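Local coordinates for hemolysin (Streptococcus suis, PDB 3HVN), which probably lyses host cells by binding cholesterol-containing membranes, changing shape and assembling into an oligomeric transmembrane pore, at residues I446-E459 against T470-I484. The protein carries 1 engineered substitution. Numbering follows the deposited sequence.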
loop_
_atom_site.group_PDB
_atom_site.type_symbol
_atom_site.label_atom_id
_atom_site.label_comp_id
_atom_site.label_asym_id
_atom_site.label_seq_id
_atom_site.Cartn_x
_atom_site.Cartn_y
_atom_site.Cartn_z
ATOM N N ILE A 446 32.022 12.291 12.839
ATOM C CA ILE A 446 30.768 12.786 13.389
ATOM C C ILE A 446 29.666 11.763 13.135
ATOM O O ILE A 446 29.449 11.350 11.995
ATOM C CB ILE A 446 30.366 14.126 12.748
ATOM C CG1 ILE A 446 31.583 15.045 12.618
ATOM C CG2 ILE A 446 29.265 14.796 13.555
ATOM C CD1 ILE A 446 32.228 15.393 13.940
ATOM N N PRO A 447 28.969 11.346 14.202
ATOM C CA PRO A 447 27.914 10.329 14.109
ATOM C C PRO A 447 26.730 10.801 13.270
ATOM O O PRO A 447 26.589 11.998 13.019
ATOM C CB PRO A 447 27.482 10.137 15.567
ATOM C CG PRO A 447 28.615 10.666 16.386
ATOM C CD PRO A 447 29.184 11.792 15.588
ATOM N N GLY A 448 25.891 9.862 12.846
ATOM C CA GLY A 448 24.724 10.184 12.045
ATOM C C GLY A 448 23.681 10.958 12.826
ATOM O O GLY A 448 22.964 11.789 12.267
ATOM N N ASN A 449 23.597 10.686 14.124
ATOM C CA ASN A 449 22.645 11.374 14.987
ATOM C C ASN A 449 23.125 12.764 15.385
ATOM O O ASN A 449 22.740 13.284 16.429
ATOM C CB ASN A 449 22.355 10.549 16.242
ATOM C CG ASN A 449 23.578 10.376 17.122
ATOM O OD1 ASN A 449 23.589 10.797 18.279
ATOM N ND2 ASN A 449 24.618 9.756 16.578
ATOM N N ALA A 450 23.966 13.363 14.552
ATOM C CA ALA A 450 24.505 14.685 14.842
ATOM C C ALA A 450 24.039 15.713 13.819
ATOM O O ALA A 450 23.667 15.363 12.700
ATOM C CB ALA A 450 26.023 14.639 14.894
ATOM N N ARG A 451 24.061 16.981 14.217
ATOM C CA ARG A 451 23.674 18.085 13.343
ATOM C C ARG A 451 24.223 19.406 13.873
ATOM O O ARG A 451 24.790 19.456 14.966
ATOM C CB ARG A 451 22.151 18.156 13.198
ATOM C CG ARG A 451 21.592 17.217 12.141
ATOM C CD ARG A 451 20.175 16.780 12.463
ATOM N NE ARG A 451 19.778 15.624 11.665
ATOM C CZ ARG A 451 18.669 14.918 11.867
ATOM N NH1 ARG A 451 17.839 15.249 12.847
ATOM N NH2 ARG A 451 18.391 13.881 11.090
ATOM N N ASN A 452 24.054 20.470 13.096
ATOM C CA ASN A 452 24.562 21.787 13.468
ATOM C C ASN A 452 26.073 21.785 13.685
ATOM O O ASN A 452 26.559 22.181 14.744
ATOM C CB ASN A 452 23.849 22.312 14.716
ATOM C CG ASN A 452 22.377 22.584 14.475
ATOM O OD1 ASN A 452 21.838 22.255 13.419
ATOM N ND2 ASN A 452 21.719 23.191 15.456
ATOM N N LEU A 453 26.807 21.336 12.673
ATOM C CA LEU A 453 28.264 21.302 12.734
ATOM C C LEU A 453 28.857 22.692 12.541
ATOM O O LEU A 453 28.444 23.434 11.651
ATOM C CB LEU A 453 28.820 20.353 11.671
ATOM C CG LEU A 453 30.305 20.510 11.335
ATOM C CD1 LEU A 453 31.177 20.169 12.536
ATOM C CD2 LEU A 453 30.682 19.652 10.136
ATOM N N HIS A 454 29.828 23.039 13.379
ATOM C CA HIS A 454 30.542 24.300 13.231
ATOM C C HIS A 454 32.049 24.126 13.382
ATOM O O HIS A 454 32.523 23.454 14.306
ATOM C CB HIS A 454 30.033 25.345 14.224
ATOM C CG HIS A 454 30.728 26.666 14.108
ATOM N ND1 HIS A 454 30.460 27.561 13.096
ATOM C CD2 HIS A 454 31.687 27.240 14.873
ATOM C CE1 HIS A 454 31.220 28.632 13.244
ATOM N NE2 HIS A 454 31.973 28.462 14.315
ATOM N N VAL A 455 32.791 24.746 12.469
ATOM C CA VAL A 455 34.245 24.663 12.467
ATOM C C VAL A 455 34.887 26.039 12.623
ATOM O O VAL A 455 34.592 26.968 11.863
ATOM C CB VAL A 455 34.772 24.008 11.177
ATOM C CG1 VAL A 455 36.295 24.046 11.143
ATOM C CG2 VAL A 455 34.261 22.581 11.063
ATOM N N ASN A 456 35.764 26.153 13.616
ATOM C CA ASN A 456 36.495 27.387 13.874
ATOM C C ASN A 456 37.974 27.111 14.114
ATOM O O ASN A 456 38.351 26.521 15.128
ATOM C CB ASN A 456 35.894 28.125 15.073
ATOM C CG ASN A 456 36.577 29.455 15.350
ATOM O OD1 ASN A 456 37.773 29.618 15.102
ATOM N ND2 ASN A 456 35.818 30.411 15.871
ATOM N N ILE A 457 38.809 27.540 13.174
ATOM C CA ILE A 457 40.251 27.383 13.297
ATOM C C ILE A 457 40.964 28.725 13.182
ATOM O O ILE A 457 40.698 29.512 12.265
ATOM C CB ILE A 457 40.804 26.403 12.247
ATOM C CG1 ILE A 457 40.274 26.757 10.860
ATOM C CG2 ILE A 457 40.414 24.983 12.597
ATOM C CD1 ILE A 457 40.467 25.664 9.833
ATOM N N GLN A 458 41.868 28.978 14.123
ATOM C CA GLN A 458 42.601 30.237 14.174
ATOM C C GLN A 458 44.103 29.985 14.082
ATOM O O GLN A 458 44.567 28.866 14.299
ATOM C CB GLN A 458 42.271 30.985 15.467
ATOM C CG GLN A 458 40.781 31.104 15.746
ATOM C CD GLN A 458 40.485 31.618 17.142
ATOM O OE1 GLN A 458 41.358 32.167 17.813
ATOM N NE2 GLN A 458 39.246 31.443 17.586
ATOM N N GLU A 459 44.860 31.029 13.758
ATOM C CA GLU A 459 46.309 30.909 13.637
ATOM C C GLU A 459 47.040 31.937 14.496
ATOM O O GLU A 459 46.670 33.110 14.530
ATOM C CB GLU A 459 46.738 31.024 12.170
ATOM C CG GLU A 459 48.160 31.515 11.961
ATOM C CD GLU A 459 48.251 33.027 11.925
ATOM O OE1 GLU A 459 47.194 33.682 11.801
ATOM O OE2 GLU A 459 49.375 33.561 12.016
ATOM N N THR A 470 41.849 34.796 13.596
ATOM C CA THR A 470 40.884 33.819 13.109
ATOM C C THR A 470 41.125 33.523 11.631
ATOM O O THR A 470 41.180 34.434 10.805
ATOM C CB THR A 470 39.435 34.300 13.315
ATOM O OG1 THR A 470 38.536 33.426 12.621
ATOM C CG2 THR A 470 39.262 35.719 12.794
ATOM N N VAL A 471 41.274 32.244 11.308
ATOM C CA VAL A 471 41.577 31.831 9.943
ATOM C C VAL A 471 40.347 31.297 9.222
ATOM O O VAL A 471 40.156 31.549 8.031
ATOM C CB VAL A 471 42.680 30.756 9.914
ATOM C CG1 VAL A 471 42.804 30.155 8.522
ATOM C CG2 VAL A 471 44.001 31.347 10.366
ATOM N N TYR A 472 39.515 30.557 9.947
ATOM C CA TYR A 472 38.338 29.937 9.352
ATOM C C TYR A 472 37.247 29.776 10.405
ATOM O O TYR A 472 37.526 29.420 11.547
ATOM C CB TYR A 472 38.721 28.583 8.749
ATOM C CG TYR A 472 37.605 27.842 8.047
ATOM C CD1 TYR A 472 37.534 27.807 6.660
ATOM C CD2 TYR A 472 36.637 27.157 8.769
ATOM C CE1 TYR A 472 36.523 27.122 6.013
ATOM C CE2 TYR A 472 35.621 26.471 8.130
ATOM C CZ TYR A 472 35.568 26.456 6.753
ATOM O OH TYR A 472 34.559 25.773 6.114
ATOM N N ASP A 473 36.005 30.049 10.021
ATOM C CA ASP A 473 34.890 29.982 10.957
ATOM C C ASP A 473 33.577 29.819 10.207
ATOM O O ASP A 473 33.044 30.788 9.665
ATOM C CB ASP A 473 34.843 31.248 11.814
ATOM C CG ASP A 473 33.859 31.139 12.960
ATOM O OD1 ASP A 473 33.903 30.125 13.685
ATOM O OD2 ASP A 473 33.046 32.071 13.140
ATOM N N LYS A 474 33.051 28.598 10.175
ATOM C CA LYS A 474 31.846 28.338 9.392
ATOM C C LYS A 474 30.926 27.275 9.984
ATOM O O LYS A 474 31.377 26.339 10.649
ATOM C CB LYS A 474 32.214 27.934 7.960
ATOM C CG LYS A 474 32.885 29.023 7.140
ATOM C CD LYS A 474 33.173 28.541 5.727
ATOM C CE LYS A 474 33.962 29.571 4.936
ATOM N NZ LYS A 474 34.322 29.067 3.581
ATOM N N ASP A 475 29.631 27.439 9.733
ATOM C CA ASP A 475 28.660 26.381 9.968
ATOM C C ASP A 475 28.709 25.459 8.759
ATOM O O ASP A 475 28.557 25.911 7.623
ATOM C CB ASP A 475 27.253 26.959 10.119
ATOM C CG ASP A 475 27.115 27.862 11.330
ATOM O OD1 ASP A 475 26.112 28.602 11.410
ATOM O OD2 ASP A 475 28.008 27.832 12.201
ATOM N N LEU A 476 28.929 24.172 8.994
ATOM C CA LEU A 476 29.098 23.231 7.891
ATOM C C LEU A 476 28.033 22.142 7.871
ATOM O O LEU A 476 27.671 21.599 8.914
ATOM C CB LEU A 476 30.490 22.597 7.938
ATOM C CG LEU A 476 31.677 23.553 7.801
ATOM C CD1 LEU A 476 32.986 22.782 7.803
ATOM C CD2 LEU A 476 31.547 24.386 6.536
ATOM N N PRO A 477 27.524 21.827 6.671
ATOM C CA PRO A 477 26.615 20.696 6.470
ATOM C C PRO A 477 27.351 19.386 6.714
ATOM O O PRO A 477 28.526 19.276 6.366
ATOM C CB PRO A 477 26.232 20.811 4.989
ATOM C CG PRO A 477 26.536 22.223 4.613
ATOM C CD PRO A 477 27.723 22.602 5.436
ATOM N N LEU A 478 26.674 18.407 7.304
ATOM C CA LEU A 478 27.302 17.121 7.582
ATOM C C LEU A 478 27.372 16.244 6.336
ATOM O O LEU A 478 26.748 15.184 6.272
ATOM C CB LEU A 478 26.571 16.395 8.712
ATOM C CG LEU A 478 26.819 16.970 10.107
ATOM C CD1 LEU A 478 26.049 16.188 11.152
ATOM C CD2 LEU A 478 28.306 16.967 10.424
ATOM N N VAL A 479 28.138 16.696 5.349
ATOM C CA VAL A 479 28.322 15.950 4.113
ATOM C C VAL A 479 29.144 14.691 4.378
ATOM O O VAL A 479 29.758 14.555 5.436
ATOM C CB VAL A 479 29.023 16.811 3.042
ATOM C CG1 VAL A 479 30.496 16.986 3.383
ATOM C CG2 VAL A 479 28.855 16.196 1.661
ATOM N N GLY A 480 29.147 13.771 3.417
ATOM C CA GLY A 480 29.866 12.517 3.557
ATOM C C GLY A 480 31.286 12.692 4.058
ATOM O O GLY A 480 31.597 12.356 5.201
ATOM N N GLN A 481 32.152 13.219 3.198
ATOM C CA GLN A 481 33.547 13.449 3.553
ATOM C C GLN A 481 33.946 14.885 3.240
ATOM O O GLN A 481 33.701 15.376 2.139
ATOM C CB GLN A 481 34.455 12.483 2.789
ATOM C CG GLN A 481 35.943 12.729 2.993
ATOM C CD GLN A 481 36.461 12.142 4.291
ATOM O OE1 GLN A 481 36.254 10.963 4.579
ATOM N NE2 GLN A 481 37.149 12.960 5.078
ATOM N N ARG A 482 34.559 15.559 4.207
ATOM C CA ARG A 482 35.035 16.920 3.982
ATOM C C ARG A 482 36.439 17.152 4.527
ATOM O O ARG A 482 36.709 16.905 5.702
ATOM C CB ARG A 482 34.063 17.948 4.567
ATOM C CG ARG A 482 34.712 19.283 4.892
ATOM C CD ARG A 482 33.823 20.444 4.492
ATOM N NE ARG A 482 32.428 20.227 4.855
ATOM C CZ ARG A 482 31.425 20.987 4.431
ATOM N NH1 ARG A 482 31.664 22.015 3.627
ATOM N NH2 ARG A 482 30.182 20.721 4.807
ATOM N N LYS A 483 37.326 17.638 3.666
ATOM C CA LYS A 483 38.706 17.900 4.051
ATOM C C LYS A 483 38.977 19.397 4.161
ATOM O O LYS A 483 38.697 20.161 3.234
ATOM C CB LYS A 483 39.671 17.268 3.047
ATOM C CG LYS A 483 41.132 17.333 3.463
ATOM C CD LYS A 483 42.046 16.866 2.343
ATOM C CE LYS A 483 43.492 16.788 2.803
ATOM N NZ LYS A 483 44.431 16.629 1.659
ATOM N N ILE A 484 39.520 19.808 5.303
ATOM C CA ILE A 484 39.905 21.197 5.513
ATOM C C ILE A 484 41.409 21.298 5.736
ATOM O O ILE A 484 41.943 20.771 6.717
ATOM C CB ILE A 484 39.171 21.820 6.714
ATOM C CG1 ILE A 484 37.656 21.717 6.524
ATOM C CG2 ILE A 484 39.588 23.270 6.898
ATOM C CD1 ILE A 484 36.859 22.292 7.674
#
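The imidazole of His454 lies between two carboxylates of the neighbouring strand. His454 ND1 donates to Asp475 OD2 at 2.6 Å, nearly along the C-O axis of the acid but tilted 31° from the ring plane, while NE2 makes a weak, bent bond to Asp473 OD1. Both carboxylates are turned steeply against the ring, and their charges would probably favour a protonated imidazole. With CG anti to the backbone N (chi1 -180°), the His454 side chain reaches across toward the partner strand, bringing its ring between the two acids. Asn456 shares this polar face, its ND2 2.9 Å from Asp473 OD1 without a well-directed bond. Beneath the side chains runs an antiparallel ladder: Val455 and Lys474 exchange two backbone bonds, as do Ile457 and Tyr472. At Ile457 a classic beta bulge sets in; its O accepts from Tyr472 N at 2.8 Å and from Val471 N at 3.0 Å. The strands form a hairpin at the edge of the four-stranded sheet of the C-terminal beta sandwich, the membrane-binding domain in cholesterol-dependent cytolysins. Their apolar face looks toward the second sheet, where Val455 CG1 meets Ile484 CD1 tip to tip at 3.9 Å. Val455 CG2, beside the backbone N, touches Leu476 CD1 at 3.5 Å. Farther along, Leu478, centre of an inverse gamma turn, sends CD2 to Leu453 CD2 at 3.6 Å and CD1 toward Ala450. Arg482 NH2 binds Pro477 O in the guanidinium plane, and Leu476 CB lies over one face of that group. Farther out, Tyr472 OH bonds to Asp497, and its ring meets Tyr495 edge-to-face.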